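Local coordinates for ALBA-Domain Protein (PDB 7DL8) that probably binds RNA and, in the crystal, exchanges its N-terminal strand with a second copy, probably forming a dimer, at the interface of chains A and B. Sequence-based numbering; all coordinates share one arbitrary frame. Chains: chain A/B, ALBA-Domain Protein.

The interface of chains A and B. Residues chain A 25, 28-29, 32, 40-44, 52; chain B 12-16.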
ATOM      1  N   PHE A  25     -12.275   6.598 -13.024  1.00 49.23           N
ATOM      2  CA  PHE A  25     -12.725   5.218 -13.169  1.00 49.12           C
ATOM      3  C   PHE A  25     -14.207   5.071 -12.848  1.00 50.56           C
ATOM      4  O   PHE A  25     -14.870   4.179 -13.390  1.00 58.00           O
ATOM      5  CB  PHE A  25     -11.872   4.298 -12.299  1.00 45.94           C
ATOM      6  CG  PHE A  25     -10.521   4.009 -12.888  1.00 51.85           C
ATOM      7  CD1 PHE A  25     -10.411   3.348 -14.101  1.00 47.74           C
ATOM      8  CD2 PHE A  25      -9.364   4.415 -12.246  1.00 53.64           C
ATOM      9  CE1 PHE A  25      -9.174   3.085 -14.656  1.00 47.20           C
ATOM     10  CE2 PHE A  25      -8.122   4.155 -12.798  1.00 52.47           C
ATOM     11  CZ  PHE A  25      -8.029   3.489 -14.004  1.00 51.02           C
ATOM     12  N   ILE A  28     -15.580   6.205 -16.200  1.00 52.74           N
ATOM     13  CA  ILE A  28     -15.411   5.170 -17.219  1.00 49.07           C
ATOM     14  C   ILE A  28     -16.427   4.051 -17.019  1.00 56.40           C
ATOM     15  O   ILE A  28     -17.063   3.587 -17.973  1.00 57.74           O
ATOM     16  CB  ILE A  28     -13.969   4.631 -17.202  1.00 50.17           C
ATOM     17  CG1 ILE A  28     -12.999   5.675 -17.760  1.00 51.38           C
ATOM     18  CG2 ILE A  28     -13.869   3.337 -17.994  1.00 48.31           C
ATOM     19  CD1 ILE A  28     -11.543   5.329 -17.537  1.00 50.67           C
ATOM     20  N   THR A  29     -16.595   3.604 -15.771  1.00 52.34           N
ATOM     21  CA  THR A  29     -17.543   2.531 -15.482  1.00 50.48           C
ATOM     22  C   THR A  29     -18.967   2.927 -15.857  1.00 52.16           C
ATOM     23  O   THR A  29     -19.718   2.119 -16.415  1.00 47.15           O
ATOM     24  CB  THR A  29     -17.469   2.150 -14.001  1.00 51.97           C
ATOM     25  OG1 THR A  29     -16.113   1.836 -13.653  1.00 51.20           O
ATOM     26  CG2 THR A  29     -18.354   0.948 -13.712  1.00 47.47           C
ATOM     27  N   LEU A  32     -19.499   2.741 -19.736  1.00 48.09           N
ATOM     28  CA  LEU A  32     -19.630   1.407 -20.314  1.00 53.48           C
ATOM     29  C   LEU A  32     -21.002   0.814 -20.019  1.00 63.07           C
ATOM     30  O   LEU A  32     -21.598   0.162 -20.883  1.00 65.16           O
ATOM     31  CB  LEU A  32     -18.518   0.489 -19.807  1.00 57.66           C
ATOM     32  CG  LEU A  32     -17.102   0.848 -20.263  1.00 62.91           C
ATOM     33  CD1 LEU A  32     -16.113   0.644 -19.139  1.00 58.09           C
ATOM     34  CD2 LEU A  32     -16.697   0.035 -21.486  1.00 62.13           C
ATOM     35  N   VAL A  40     -19.925  -4.716 -15.646  1.00 59.29           N
ATOM     36  CA  VAL A  40     -18.579  -4.164 -15.729  1.00 54.97           C
ATOM     37  C   VAL A  40     -17.729  -4.845 -14.667  1.00 57.22           C
ATOM     38  O   VAL A  40     -18.144  -4.954 -13.507  1.00 59.47           O
ATOM     39  CB  VAL A  40     -18.577  -2.635 -15.540  1.00 50.08           C
ATOM     40  CG1 VAL A  40     -17.152  -2.115 -15.415  1.00 53.58           C
ATOM     41  CG2 VAL A  40     -19.293  -1.962 -16.697  1.00 51.11           C
ATOM     42  N   TYR A  41     -16.543  -5.297 -15.060  1.00 58.40           N
ATOM     43  CA  TYR A  41     -15.612  -5.951 -14.149  1.00 54.53           C
ATOM     44  C   TYR A  41     -14.602  -4.909 -13.687  1.00 55.94           C
ATOM     45  O   TYR A  41     -13.706  -4.522 -14.446  1.00 60.16           O
ATOM     46  CB  TYR A  41     -14.926  -7.134 -14.828  1.00 56.35           C
ATOM     47  CG  TYR A  41     -15.846  -8.308 -15.089  1.00 64.60           C
ATOM     48  CD1 TYR A  41     -16.809  -8.253 -16.090  1.00 69.33           C
ATOM     49  CD2 TYR A  41     -15.752  -9.469 -14.335  1.00 66.93           C
ATOM     50  CE1 TYR A  41     -17.652  -9.321 -16.329  1.00 70.86           C
ATOM     51  CE2 TYR A  41     -16.590 -10.543 -14.569  1.00 70.16           C
ATOM     52  CZ  TYR A  41     -17.539 -10.464 -15.567  1.00 71.32           C
ATOM     53  OH  TYR A  41     -18.375 -11.529 -15.803  1.00 74.34           O
ATOM     54  N   VAL A  42     -14.743  -4.461 -12.444  1.00 52.39           N
ATOM     55  CA  VAL A  42     -13.852  -3.468 -11.859  1.00 50.47           C
ATOM     56  C   VAL A  42     -12.803  -4.220 -11.053  1.00 55.08           C
ATOM     57  O   VAL A  42     -13.124  -4.886 -10.062  1.00 61.66           O
ATOM     58  CB  VAL A  42     -14.617  -2.462 -10.987  1.00 49.28           C
ATOM     59  CG1 VAL A  42     -13.680  -1.371 -10.492  1.00 52.01           C
ATOM     60  CG2 VAL A  42     -15.779  -1.862 -11.764  1.00 47.93           C
ATOM     61  N   SER A  43     -11.547  -4.124 -11.480  1.00 47.55           N
ATOM     62  CA  SER A  43     -10.462  -4.887 -10.883  1.00 51.46           C
ATOM     63  C   SER A  43      -9.271  -3.977 -10.622  1.00 54.51           C
ATOM     64  O   SER A  43      -9.150  -2.892 -11.198  1.00 55.23           O
ATOM     65  CB  SER A  43     -10.041  -6.060 -11.779  1.00 53.38           C
ATOM     66  OG  SER A  43      -9.854  -5.640 -13.119  1.00 60.75           O
ATOM     67  N   ALA A  44      -8.385  -4.440  -9.742  1.00 51.87           N
ATOM     68  CA  ALA A  44      -7.165  -3.714  -9.425  1.00 52.63           C
ATOM     69  C   ALA A  44      -6.180  -4.668  -8.767  1.00 48.27           C
ATOM     70  O   ALA A  44      -6.556  -5.738  -8.278  1.00 54.29           O
ATOM     71  CB  ALA A  44      -7.443  -2.514  -8.515  1.00 56.74           C
ATOM     72  N   ALA A  52     -10.143   0.706  -6.038  1.00 39.58           N
ATOM     73  CA  ALA A  52     -11.192  -0.023  -6.745  1.00 46.31           C
ATOM     74  C   ALA A  52     -12.422  -0.233  -5.873  1.00 54.19           C
ATOM     75  O   ALA A  52     -13.552  -0.207  -6.376  1.00 49.26           O
ATOM     76  CB  ALA A  52     -10.655  -1.370  -7.227  1.00 46.11           C
TER
ATOM     77  N   ASN B  12     -15.476  -5.152 -21.351  1.00 86.44           N
ATOM     78  CA  ASN B  12     -16.268  -4.784 -20.183  1.00 81.66           C
ATOM     79  C   ASN B  12     -15.485  -4.904 -18.881  1.00 77.32           C
ATOM     80  O   ASN B  12     -16.077  -5.183 -17.829  1.00 77.91           O
ATOM     81  CB  ASN B  12     -17.537  -5.636 -20.118  1.00 79.42           C
ATOM     82  CG  ASN B  12     -17.240  -7.123 -20.089  1.00 81.95           C
ATOM     83  OD1 ASN B  12     -16.103  -7.546 -20.294  1.00 86.07           O
ATOM     84  ND2 ASN B  12     -18.266  -7.925 -19.828  1.00 82.36           N
ATOM     85  N   SER B  13     -14.170  -4.701 -18.916  1.00 72.66           N
ATOM     86  CA  SER B  13     -13.323  -4.825 -17.737  1.00 69.22           C
ATOM     87  C   SER B  13     -12.591  -3.516 -17.489  1.00 70.32           C
ATOM     88  O   SER B  13     -11.840  -3.047 -18.350  1.00 72.44           O
ATOM     89  CB  SER B  13     -12.319  -5.968 -17.906  1.00 67.88           C
ATOM     90  OG  SER B  13     -12.898  -7.054 -18.607  1.00 72.82           O
ATOM     91  N   VAL B  14     -12.816  -2.928 -16.318  1.00 64.56           N
ATOM     92  CA  VAL B  14     -12.156  -1.693 -15.914  1.00 55.42           C
ATOM     93  C   VAL B  14     -11.103  -2.059 -14.879  1.00 56.58           C
ATOM     94  O   VAL B  14     -11.434  -2.548 -13.792  1.00 61.51           O
ATOM     95  CB  VAL B  14     -13.155  -0.673 -15.346  1.00 50.08           C
ATOM     96  CG1 VAL B  14     -12.419   0.506 -14.732  1.00 50.71           C
ATOM     97  CG2 VAL B  14     -14.098  -0.204 -16.424  1.00 49.23           C
ATOM     98  N   ARG B  15      -9.838  -1.830 -15.215  1.00 51.33           N
ATOM     99  CA  ARG B  15      -8.727  -2.109 -14.314  1.00 54.77           C
ATOM    100  C   ARG B  15      -8.282  -0.790 -13.698  1.00 55.86           C
ATOM    101  O   ARG B  15      -7.755   0.084 -14.395  1.00 47.97           O
ATOM    102  CB  ARG B  15      -7.582  -2.802 -15.045  1.00 54.43           C
ATOM    103  CG  ARG B  15      -6.294  -2.896 -14.240  1.00 57.81           C
ATOM    104  CD  ARG B  15      -6.380  -3.969 -13.157  1.00 59.25           C
ATOM    105  NE  ARG B  15      -6.962  -5.218 -13.643  1.00 64.80           N
ATOM    106  CZ  ARG B  15      -6.254  -6.288 -13.989  1.00 67.77           C
ATOM    107  NH1 ARG B  15      -6.868  -7.382 -14.418  1.00 70.48           N
ATOM    108  NH2 ARG B  15      -4.929  -6.262 -13.913  1.00 65.97           N
ATOM    109  N   VAL B  16      -8.490  -0.651 -12.394  1.00 56.89           N
ATOM    110  CA  VAL B  16      -8.130   0.571 -11.689  1.00 53.66           C
ATOM    111  C   VAL B  16      -6.640   0.546 -11.387  1.00 54.13           C
ATOM    112  O   VAL B  16      -6.123  -0.433 -10.835  1.00 65.33           O
ATOM    113  CB  VAL B  16      -8.954   0.715 -10.399  1.00 48.15           C
ATOM    114  CG1 VAL B  16      -8.559   1.978  -9.647  1.00 41.82           C
ATOM    115  CG2 VAL B  16     -10.442   0.716 -10.715  1.00 46.57           C
TER
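Strand 13-16 of chain B lies parallel to strand 39-45 of chain A, adding an edge strand to its sheet through backbone hydrogen bonds that A:Tyr41 and A:Ser43 each donate (N) and accept (O). A:Tyr41 N gives a nearly straight hydrogen bond to B:Asn12 O, 2.8 Å, in the carbonyl plane. B:Val14 N answers to A:Tyr41 O from above the carbonyl plane. A:Ser43 N to B:Val14 O and B:Val16 N to A:Ser43 O both run nearly along the C=O axis.

B:Val14 and B:Val16 point toward helix 19-34. B:Val14 hides the most surface here against the partner, 128 Å². Its CG1, anti to the backbone N (chi1 171°), meets A:Phe25 CD1 at 3.5 Å. Its CG2 turns the other way, 3.5 Å from A:Leu32 CD1 and beside A:Val40 and A:Ile28. A:Thr29 OG1 borders both methyls and is itself hydrogen-bonded to A:Phe25 O, 2.7 Å. The A:Phe25 ring lies flat under B:Val16, whose CA sits 3.8 Å from the ring centroid. B:Val16 CG2 reaches A:Val42 and A:Ala52.

On the opposite face, B:Arg15 sets CG anti to N, then turns at its second (75°) and third torsions. Its NE thereby donates a hydrogen bond to A:Ser43 OG, 3.0 Å, close to the guanidinium plane. The A:Tyr41 ring runs alongside B:Asn12, their planes 58° apart.

The contact has a two-fold twin, so each chain lends its strand to the other. This exchange probably holds the Alba dimer together.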